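Glycosyl hydrolases family 2, sugar binding domain protein (Bacteroides uniformis str. 3978 T3 ii, PDB 6D1P) is a beta-glucuronidase of glycoside hydrolase family 2 from a human gut bacterium, probably hydrolysing the O-glycosidic bonds of beta-glucuronides. Local coordinates at residues A[487-490]-A[495-498]; A[511-516]-A[558-563]. All blocks are in the same frame, centred on the assembly; numbering follows the deposited sequence.

How the contacts relate
From the N terminus, the chain first leaves strand 477-479 of the TIM barrel through a long loop; contact 1 closes the end of that loop, folding 487-490 onto the first turn of helix 494-503. The chain then runs through the helix and strand 510-511, and contact 2 opens at 511-516, to be closed by helix 550-564 after an excursion of about 40 residues. The two contacts follow in series, neither nested nor crossed, with centres about 10 Å apart. A weak, long ion pair of Arg495 with Glu563 joins their helices, Tyr494 meets the ring of His560, and Lys597 hydrogen-bonds to Tyr487 and forms a salt bridge with Asp516, linking the two loops.

Contact 1 (A[487-490]-A[495-498]); sequences YGRR and REME
Arg489 presents the edge of its guanidinium to Glu496, whose carboxylate carbon lies in the guanidinium plane, while Met497 CG approaches the guanidinium obliquely. The two flat groups are turned 71° apart, so the salt bridge is no flush two-pronged pairing: Arg489 NH1 reaches Glu496 OE2 at 3.5 Å, in a weak hydrogen bond with an N-H...O angle of 158°. A water, also in the guanidinium plane, bridges the other two atoms, accepting from Arg489 NH2 at 2.9 Å and donating to Glu496 OE1 at 2.9 Å. Both oxygens of the carboxylate are thus tied to the arginine, one directly and one through solvent. Glu496 reaches out from the helix with CG anti to the backbone N (chi1 176°) and the chain extended beyond it, meeting the arginine chain at about a right angle. Beside the charged pair Met497 bridges loop and helix. Its CG lies 3.9 Å from Arg489 NH1, and the bend at its thioether brings the methyl CE of Met497 to 4.0 Å from the carbonyl O of Gly488, a plain van der Waals contact. Ala484 also touches this methionine, and a backbone hydrogen bond to Ala541 anchors Arg489. Both charged side chains lie at the surface, where solvent would probably weaken their attraction. The arrangement is that of a strand-to-helix loop of a TIM barrel folding back on the start of the helix it leads into, here helix 494-503.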
loop_
_atom_site.group_PDB
_atom_site.type_symbol
_atom_site.label_atom_id
_atom_site.label_comp_id
_atom_site.label_asym_id
_atom_site.label_seq_id
_atom_site.Cartn_x
_atom_site.Cartn_y
_atom_site.Cartn_z
ATOM N N TYR A 487 -33.902 9.686 2.387
ATOM C CA TYR A 487 -33.628 9.992 0.990
ATOM C C TYR A 487 -34.828 10.577 0.261
ATOM O O TYR A 487 -34.652 11.145 -0.825
ATOM C CB TYR A 487 -33.147 8.744 0.250
ATOM C CG TYR A 487 -31.831 8.188 0.735
ATOM C CD1 TYR A 487 -30.670 8.965 0.702
ATOM C CD2 TYR A 487 -31.741 6.877 1.204
ATOM C CE1 TYR A 487 -29.455 8.448 1.130
ATOM C CE2 TYR A 487 -30.530 6.354 1.637
ATOM C CZ TYR A 487 -29.388 7.146 1.581
ATOM O OH TYR A 487 -28.186 6.649 2.009
ATOM N N GLY A 488 -36.031 10.450 0.822
ATOM C CA GLY A 488 -37.197 11.045 0.209
ATOM C C GLY A 488 -38.269 11.507 1.173
ATOM O O GLY A 488 -38.584 10.803 2.132
ATOM N N ARG A 489 -38.822 12.698 0.921
ATOM C CA ARG A 489 -39.968 13.245 1.639
ATOM C C ARG A 489 -39.724 13.301 3.148
ATOM O O ARG A 489 -38.574 13.239 3.604
ATOM C CB ARG A 489 -41.225 12.429 1.307
ATOM C CG ARG A 489 -41.346 12.110 -0.191
ATOM C CD ARG A 489 -42.717 11.559 -0.571
ATOM N NE ARG A 489 -43.762 12.493 -0.178
ATOM C CZ ARG A 489 -45.023 12.144 0.054
ATOM N NH1 ARG A 489 -45.395 10.873 -0.074
ATOM N NH2 ARG A 489 -45.908 13.067 0.427
ATOM N N ARG A 490 -40.792 13.425 3.927
ATOM C CA ARG A 490 -40.687 13.590 5.368
ATOM C C ARG A 490 -40.908 12.247 6.055
ATOM O O ARG A 490 -41.500 11.326 5.487
ATOM C CB ARG A 490 -41.698 14.637 5.853
ATOM C CG ARG A 490 -41.460 16.044 5.265
ATOM C CD ARG A 490 -42.509 17.072 5.731
ATOM N NE ARG A 490 -43.873 16.617 5.474
ATOM C CZ ARG A 490 -44.836 16.486 6.396
ATOM N NH1 ARG A 490 -44.613 16.805 7.666
ATOM N NH2 ARG A 490 -46.051 16.045 6.038
ATOM N N ARG A 495 -46.239 6.140 6.580
ATOM C CA ARG A 495 -47.362 5.236 6.369
ATOM C C ARG A 495 -47.866 5.308 4.931
ATOM O O ARG A 495 -48.129 4.274 4.313
ATOM C CB ARG A 495 -48.496 5.551 7.353
ATOM C CG ARG A 495 -49.692 4.614 7.210
ATOM C CD ARG A 495 -50.958 5.206 7.828
ATOM N NE ARG A 495 -50.975 5.161 9.289
ATOM C CZ ARG A 495 -51.527 6.105 10.054
ATOM N NH1 ARG A 495 -52.088 7.172 9.487
ATOM N NH2 ARG A 495 -51.513 5.989 11.384
ATOM N N GLU A 496 -47.998 6.517 4.382
ATOM C CA GLU A 496 -48.488 6.662 3.016
ATOM C C GLU A 496 -47.585 5.911 2.031
ATOM O O GLU A 496 -48.064 5.088 1.241
ATOM C CB GLU A 496 -48.598 8.154 2.666
ATOM C CG GLU A 496 -49.024 8.459 1.211
ATOM C CD GLU A 496 -48.932 9.946 0.835
ATOM O OE1 GLU A 496 -48.990 10.821 1.738
ATOM O OE2 GLU A 496 -48.794 10.242 -0.376
ATOM N N MET A 497 -46.260 6.140 2.113
ATOM C CA MET A 497 -45.312 5.434 1.246
ATOM C C MET A 497 -45.321 3.932 1.512
ATOM O O MET A 497 -45.196 3.125 0.578
ATOM C CB MET A 497 -43.907 5.997 1.441
ATOM C CG MET A 497 -43.821 7.485 1.204
ATOM S SD MET A 497 -42.408 8.264 2.025
ATOM C CE MET A 497 -41.040 7.910 0.900
ATOM N N GLU A 498 -45.480 3.531 2.774
ATOM C CA GLU A 498 -45.539 2.102 3.060
ATOM C C GLU A 498 -46.793 1.473 2.468
ATOM O O GLU A 498 -46.744 0.355 1.927
ATOM C CB GLU A 498 -45.493 1.858 4.567
ATOM C CG GLU A 498 -45.072 0.453 4.958
ATOM C CD GLU A 498 -43.549 0.292 4.939
ATOM O OE1 GLU A 498 -42.935 0.692 3.932
ATOM O OE2 GLU A 498 -42.972 -0.202 5.939
HETATM O O HOH W 1 -48.735 13.643 0.992
#

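Contact 2 (A[511-516]-A[558-563]); sequences AEWGGD and DWHLKE
Trp513 and His560 lie face to face in an offset stack, the imidazole over the six-membered ring of the indole with centroids 4.3 Å apart and planes 11° from parallel. The tight part is at the root of the histidine: His560 CB sits 3.3 Å from Trp513 CZ3, His560 CG is equally close to that carbon, and His560 CD2 settles 3.4 Å from Trp513 CE3. Packing slackens toward the far end of the imidazole: His560 ND1 and NE2 each stand 3.8 Å from their nearest indole carbon, Trp513 CZ3 for ND1 and Trp513 CE3 for NE2, and His560 CE1 is 4.1 Å from Trp513 CE3. The two side chains run past each other in opposite directions. Both rings are buried, so the looser end of the stack, like the tight one, lies within the protein. Trp513 takes the crowded position between its backbone N and carbonyl carbon (chi1 61°), which carries the indole toward the helix. His560 ND1 hydrogen-bonds to the carbonyl O of Leu556 one turn earlier, fixing the rotation of the imidazole and satisfying a buried nitrogen. Replacing His560 by an alanine is likely to open a gap over the six-membered ring of Trp513 and to leave the Leu556 carbonyl without its side-chain partner. The contact thus joins the loop after barrel strand 510-511 to helix 550-564; Leu556 and Gln564 of that helix also touch Trp513, Tyr494 of helix 494-503 meets the His560 ring, and helix 609-617 packs against Leu561.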
loop_
_atom_site.group_PDB
_atom_site.type_symbol
_atom_site.label_atom_id
_atom_site.label_comp_id
_atom_site.label_asym_id
_atom_site.label_seq_id
_atom_site.Cartn_x
_atom_site.Cartn_y
_atom_site.Cartn_z
ATOM N N ALA A 511 -37.418 -3.684 3.387
ATOM C CA ALA A 511 -36.000 -3.827 3.708
ATOM C C ALA A 511 -35.308 -2.489 3.488
ATOM O O ALA A 511 -35.328 -1.958 2.368
ATOM C CB ALA A 511 -35.341 -4.912 2.858
ATOM N N GLU A 512 -34.736 -1.946 4.570
ATOM C CA GLU A 512 -33.877 -0.764 4.641
ATOM C C GLU A 512 -34.706 0.494 4.844
ATOM O O GLU A 512 -35.564 0.819 4.021
ATOM C CB GLU A 512 -32.969 -0.614 3.401
ATOM C CG GLU A 512 -32.019 -1.775 3.194
ATOM C CD GLU A 512 -30.893 -1.471 2.181
ATOM O OE1 GLU A 512 -30.544 -0.284 1.997
ATOM O OE2 GLU A 512 -30.381 -2.429 1.552
ATOM N N TRP A 513 -34.444 1.188 5.952
ATOM C CA TRP A 513 -34.939 2.520 6.273
ATOM C C TRP A 513 -34.201 2.987 7.515
ATOM O O TRP A 513 -33.613 2.183 8.242
ATOM C CB TRP A 513 -36.451 2.541 6.526
ATOM C CG TRP A 513 -36.876 1.696 7.677
ATOM C CD1 TRP A 513 -37.162 0.362 7.651
ATOM C CD2 TRP A 513 -37.077 2.124 9.029
ATOM N NE1 TRP A 513 -37.524 -0.073 8.908
ATOM C CE2 TRP A 513 -37.494 0.996 9.766
ATOM C CE3 TRP A 513 -36.961 3.355 9.685
ATOM C CZ2 TRP A 513 -37.797 1.066 11.121
ATOM C CZ3 TRP A 513 -37.251 3.418 11.030
ATOM C CH2 TRP A 513 -37.662 2.283 11.737
ATOM N N GLY A 514 -34.269 4.287 7.766
ATOM C CA GLY A 514 -33.583 4.890 8.893
ATOM C C GLY A 514 -32.819 6.121 8.450
ATOM O O GLY A 514 -33.373 6.963 7.730
ATOM N N GLY A 515 -31.545 6.215 8.819
ATOM C CA GLY A 515 -30.721 7.330 8.399
ATOM C C GLY A 515 -29.499 7.481 9.278
ATOM O O GLY A 515 -29.351 6.814 10.308
ATOM N N ASP A 516 -28.601 8.369 8.836
ATOM C CA ASP A 516 -27.321 8.558 9.501
ATOM C C ASP A 516 -27.470 9.440 10.730
ATOM O O ASP A 516 -28.258 10.394 10.750
ATOM C CB ASP A 516 -26.291 9.202 8.556
ATOM C CG ASP A 516 -25.892 8.289 7.388
ATOM O OD1 ASP A 516 -24.856 7.599 7.487
ATOM O OD2 ASP A 516 -26.622 8.247 6.365
ATOM N N ASP A 558 -38.614 6.931 16.102
ATOM C CA ASP A 558 -39.805 6.986 16.945
ATOM C C ASP A 558 -41.069 6.952 16.090
ATOM O O ASP A 558 -41.907 6.054 16.224
ATOM C CB ASP A 558 -39.736 8.263 17.797
ATOM C CG ASP A 558 -40.759 8.296 18.921
ATOM O OD1 ASP A 558 -40.652 9.208 19.758
ATOM O OD2 ASP A 558 -41.657 7.435 18.986
ATOM N N TRP A 559 -41.181 7.899 15.153
ATOM C CA TRP A 559 -42.326 7.945 14.249
ATOM C C TRP A 559 -42.564 6.601 13.557
ATOM O O TRP A 559 -43.649 6.015 13.670
ATOM C CB TRP A 559 -42.136 9.043 13.209
ATOM C CG TRP A 559 -43.392 9.242 12.470
ATOM C CD1 TRP A 559 -43.837 8.523 11.386
ATOM C CD2 TRP A 559 -44.441 10.165 12.798
ATOM N NE1 TRP A 559 -45.079 8.970 11.001
ATOM C CE2 TRP A 559 -45.478 9.974 11.849
ATOM C CE3 TRP A 559 -44.600 11.148 13.792
ATOM C CZ2 TRP A 559 -46.661 10.738 11.861
ATOM C CZ3 TRP A 559 -45.781 11.909 13.801
ATOM C CH2 TRP A 559 -46.794 11.691 12.846
ATOM N N HIS A 560 -41.562 6.104 12.820
ATOM C CA HIS A 560 -41.726 4.832 12.119
ATOM C C HIS A 560 -42.263 3.759 13.050
ATOM O O HIS A 560 -43.200 3.029 12.699
ATOM C CB HIS A 560 -40.398 4.364 11.516
ATOM C CG HIS A 560 -40.051 4.999 10.206
ATOM N ND1 HIS A 560 -39.553 6.279 10.104
ATOM C CD2 HIS A 560 -40.100 4.514 8.944
ATOM C CE1 HIS A 560 -39.323 6.563 8.833
ATOM N NE2 HIS A 560 -39.651 5.508 8.108
ATOM N N LEU A 561 -41.675 3.650 14.249
ATOM C CA LEU A 561 -42.045 2.568 15.160
ATOM C C LEU A 561 -43.480 2.719 15.657
ATOM O O LEU A 561 -44.204 1.724 15.807
ATOM C CB LEU A 561 -41.072 2.517 16.337
ATOM C CG LEU A 561 -39.661 2.017 15.990
ATOM C CD1 LEU A 561 -38.715 2.197 17.160
ATOM C CD2 LEU A 561 -39.706 0.560 15.575
ATOM N N LYS A 562 -43.911 3.946 15.930
ATOM C CA LYS A 562 -45.276 4.092 16.404
ATOM C C LYS A 562 -46.266 3.909 15.265
ATOM O O LYS A 562 -47.386 3.445 15.502
ATOM C CB LYS A 562 -45.471 5.426 17.125
ATOM C CG LYS A 562 -45.411 6.663 16.282
ATOM C CD LYS A 562 -46.797 7.219 15.986
ATOM C CE LYS A 562 -46.678 8.611 15.372
ATOM N NZ LYS A 562 -48.005 9.176 14.979
ATOM N N GLU A 563 -45.857 4.191 14.021
ATOM C CA GLU A 563 -46.742 3.916 12.894
ATOM C C GLU A 563 -46.926 2.420 12.690
ATOM O O GLU A 563 -48.035 1.963 12.374
ATOM C CB GLU A 563 -46.213 4.577 11.625
ATOM C CG GLU A 563 -46.199 6.100 11.704
ATOM C CD GLU A 563 -47.587 6.711 11.870
ATOM O OE1 GLU A 563 -48.098 7.299 10.895
ATOM O OE2 GLU A 563 -48.161 6.608 12.979
#